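Local coordinates for protein Dps-like ferritin (Halobacterium salinarum, PDB 1MOJ) that probably protects DNA from oxidative damage by oxidising ferrous iron with hydrogen peroxide and storing it as ferric mineral inside a hollow dodecamer, at residues A39-L44 against E75-E80. Numbering follows the deposited sequence.
Sequences ANVYVL and EEVADE. With FE (Fe (III) ion), chain E.
The phenolic oxygen of Y42 is held by two hydrogen-bond partners: a water hydrogen-bonded to Y42 OH at 3.0 Å donates to E75 O at 2.8 Å, while Y45 OH of a second subunit also hydrogen-bonds to Y42 OH. This bridge ties helix 24-54 to helix 60-87, the antiparallel pair that opens the four-helix bundle of the ferritin-like fold; here their axes approach to 8.8 Å at 157°. E75 O also accepts D79 N in the ordinary helical pattern, so the water takes a second place on a carbonyl already in use. A78 CB sits over one face of the Y42 ring, 4.0 Å from the centroid, in a CH-pi contact displaced toward the rim at CD1 and CE1. The same methyl meets V41 CG1 at 3.8 Å, and that branch, anti to the backbone N (chi1 173°), also reaches V77 CG1, the two valines crossing nearly at right angles. Replacing Y42 with a phenylalanine would probably keep the cover over A78 but leave the water and Y45 of the second subunit without their hydroxyl partner. E75, a residue involved in iron nucleation, runs beside the tyrosine, with CG near Y42 OH and OE2 bonded to that same Y45 hydroxyl. One turn on, D79 turns its carboxylate to the intersubunit iron site, completed by E83, H52 of the second subunit and a water; both oxygens bind the iron, unequally, OD2 at 2.2 Å and OD1 at 2.6 Å.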
loop_
_atom_site.group_PDB
_atom_site.type_symbol
_atom_site.label_atom_id
_atom_site.label_comp_id
_atom_site.label_asym_id
_atom_site.label_seq_id
_atom_site.Cartn_x
_atom_site.Cartn_y
_atom_site.Cartn_z
ATOM N N ALA A 39 24.722 -1.093 -26.053
ATOM C CA ALA A 39 25.268 0.193 -26.481
ATOM C C ALA A 39 24.178 1.074 -27.071
ATOM O O ALA A 39 24.067 2.246 -26.717
ATOM C CB ALA A 39 26.390 -0.020 -27.511
ATOM N N ASN A 40 23.366 0.504 -27.955
ATOM C CA ASN A 40 22.294 1.260 -28.592
ATOM C C ASN A 40 21.218 1.657 -27.608
ATOM O O ASN A 40 20.709 2.776 -27.673
ATOM C CB ASN A 40 21.661 0.462 -29.731
ATOM C CG ASN A 40 22.576 0.345 -30.932
ATOM O OD1 ASN A 40 23.329 1.274 -31.241
ATOM N ND2 ASN A 40 22.508 -0.782 -31.623
ATOM N N VAL A 41 20.874 0.744 -26.699
ATOM C CA VAL A 41 19.832 1.020 -25.721
ATOM C C VAL A 41 20.245 2.138 -24.777
ATOM O O VAL A 41 19.418 2.967 -24.399
ATOM C CB VAL A 41 19.461 -0.243 -24.910
ATOM C CG1 VAL A 41 18.493 0.113 -23.791
ATOM C CG2 VAL A 41 18.796 -1.261 -25.826
ATOM N N TYR A 42 21.522 2.182 -24.405
ATOM C CA TYR A 42 21.969 3.233 -23.509
ATOM C C TYR A 42 22.061 4.598 -24.187
ATOM O O TYR A 42 21.853 5.619 -23.534
ATOM C CB TYR A 42 23.293 2.859 -22.846
ATOM C CG TYR A 42 23.147 2.686 -21.353
ATOM C CD1 TYR A 42 23.732 1.606 -20.695
ATOM C CD2 TYR A 42 22.386 3.585 -20.605
ATOM C CE1 TYR A 42 23.565 1.416 -19.323
ATOM C CE2 TYR A 42 22.205 3.408 -19.233
ATOM C CZ TYR A 42 22.798 2.319 -18.599
ATOM O OH TYR A 42 22.628 2.140 -17.250
ATOM N N VAL A 43 22.368 4.636 -25.484
ATOM C CA VAL A 43 22.404 5.929 -26.165
ATOM C C VAL A 43 20.949 6.380 -26.276
ATOM O O VAL A 43 20.652 7.564 -26.144
ATOM C CB VAL A 43 23.032 5.862 -27.591
ATOM C CG1 VAL A 43 24.443 5.289 -27.529
ATOM C CG2 VAL A 43 22.169 5.053 -28.496
ATOM N N LEU A 44 20.044 5.429 -26.515
ATOM C CA LEU A 44 18.620 5.736 -26.596
ATOM C C LEU A 44 18.191 6.348 -25.268
ATOM O O LEU A 44 17.538 7.404 -25.229
ATOM C CB LEU A 44 17.804 4.468 -26.855
ATOM C CG LEU A 44 16.275 4.598 -26.694
ATOM C CD1 LEU A 44 15.722 5.547 -27.731
ATOM C CD2 LEU A 44 15.615 3.244 -26.826
ATOM N N GLU A 75 16.442 2.171 -19.665
ATOM C CA GLU A 75 17.466 1.932 -18.656
ATOM C C GLU A 75 17.345 0.538 -18.059
ATOM O O GLU A 75 18.352 -0.119 -17.771
ATOM C CB GLU A 75 17.378 2.984 -17.559
ATOM C CG GLU A 75 18.701 3.235 -16.871
ATOM C CD GLU A 75 18.677 2.868 -15.402
ATOM O OE1 GLU A 75 18.349 1.702 -15.071
ATOM O OE2 GLU A 75 18.994 3.752 -14.578
ATOM N N GLU A 76 16.111 0.079 -17.874
ATOM C CA GLU A 76 15.888 -1.246 -17.329
ATOM C C GLU A 76 16.282 -2.314 -18.345
ATOM O O GLU A 76 16.832 -3.364 -17.986
ATOM C CB GLU A 76 14.422 -1.405 -16.937
ATOM C CG GLU A 76 14.046 -0.564 -15.721
ATOM C CD GLU A 76 12.622 -0.805 -15.257
ATOM O OE1 GLU A 76 12.153 -1.963 -15.352
ATOM O OE2 GLU A 76 11.975 0.158 -14.784
ATOM N N VAL A 77 15.992 -2.053 -19.615
ATOM C CA VAL A 77 16.349 -3.005 -20.660
ATOM C C VAL A 77 17.871 -3.124 -20.711
ATOM O O VAL A 77 18.417 -4.230 -20.804
ATOM C CB VAL A 77 15.808 -2.564 -22.046
ATOM C CG1 VAL A 77 16.409 -3.430 -23.150
ATOM C CG2 VAL A 77 14.291 -2.674 -22.062
ATOM N N ALA A 78 18.554 -1.986 -20.624
ATOM C CA ALA A 78 20.018 -1.981 -20.658
ATOM C C ALA A 78 20.569 -2.786 -19.488
ATOM O O ALA A 78 21.524 -3.545 -19.640
ATOM C CB ALA A 78 20.542 -0.545 -20.601
ATOM N N ASP A 79 19.961 -2.617 -18.317
ATOM C CA ASP A 79 20.396 -3.323 -17.118
ATOM C C ASP A 79 20.242 -4.818 -17.327
ATOM O O ASP A 79 21.115 -5.597 -16.959
ATOM C CB ASP A 79 19.567 -2.881 -15.919
ATOM C CG ASP A 79 20.118 -3.402 -14.616
ATOM O OD1 ASP A 79 21.233 -2.989 -14.229
ATOM O OD2 ASP A 79 19.437 -4.225 -13.981
ATOM N N GLU A 80 19.123 -5.218 -17.918
ATOM C CA GLU A 80 18.872 -6.624 -18.208
ATOM C C GLU A 80 19.940 -7.156 -19.157
ATOM O O GLU A 80 20.561 -8.189 -18.907
ATOM C CB GLU A 80 17.508 -6.792 -18.869
ATOM C CG GLU A 80 16.321 -6.560 -17.951
ATOM C CD GLU A 80 16.144 -7.679 -16.954
ATOM O OE1 GLU A 80 15.006 -7.869 -16.478
ATOM O OE2 GLU A 80 17.136 -8.366 -16.642
HETATM FE FE FE E . 20.713 -4.452 -12.176
HETATM O O HOH W 1 20.825 -0.155 -16.403
HETATM O O HOH W 2 19.595 -5.458 -10.617
#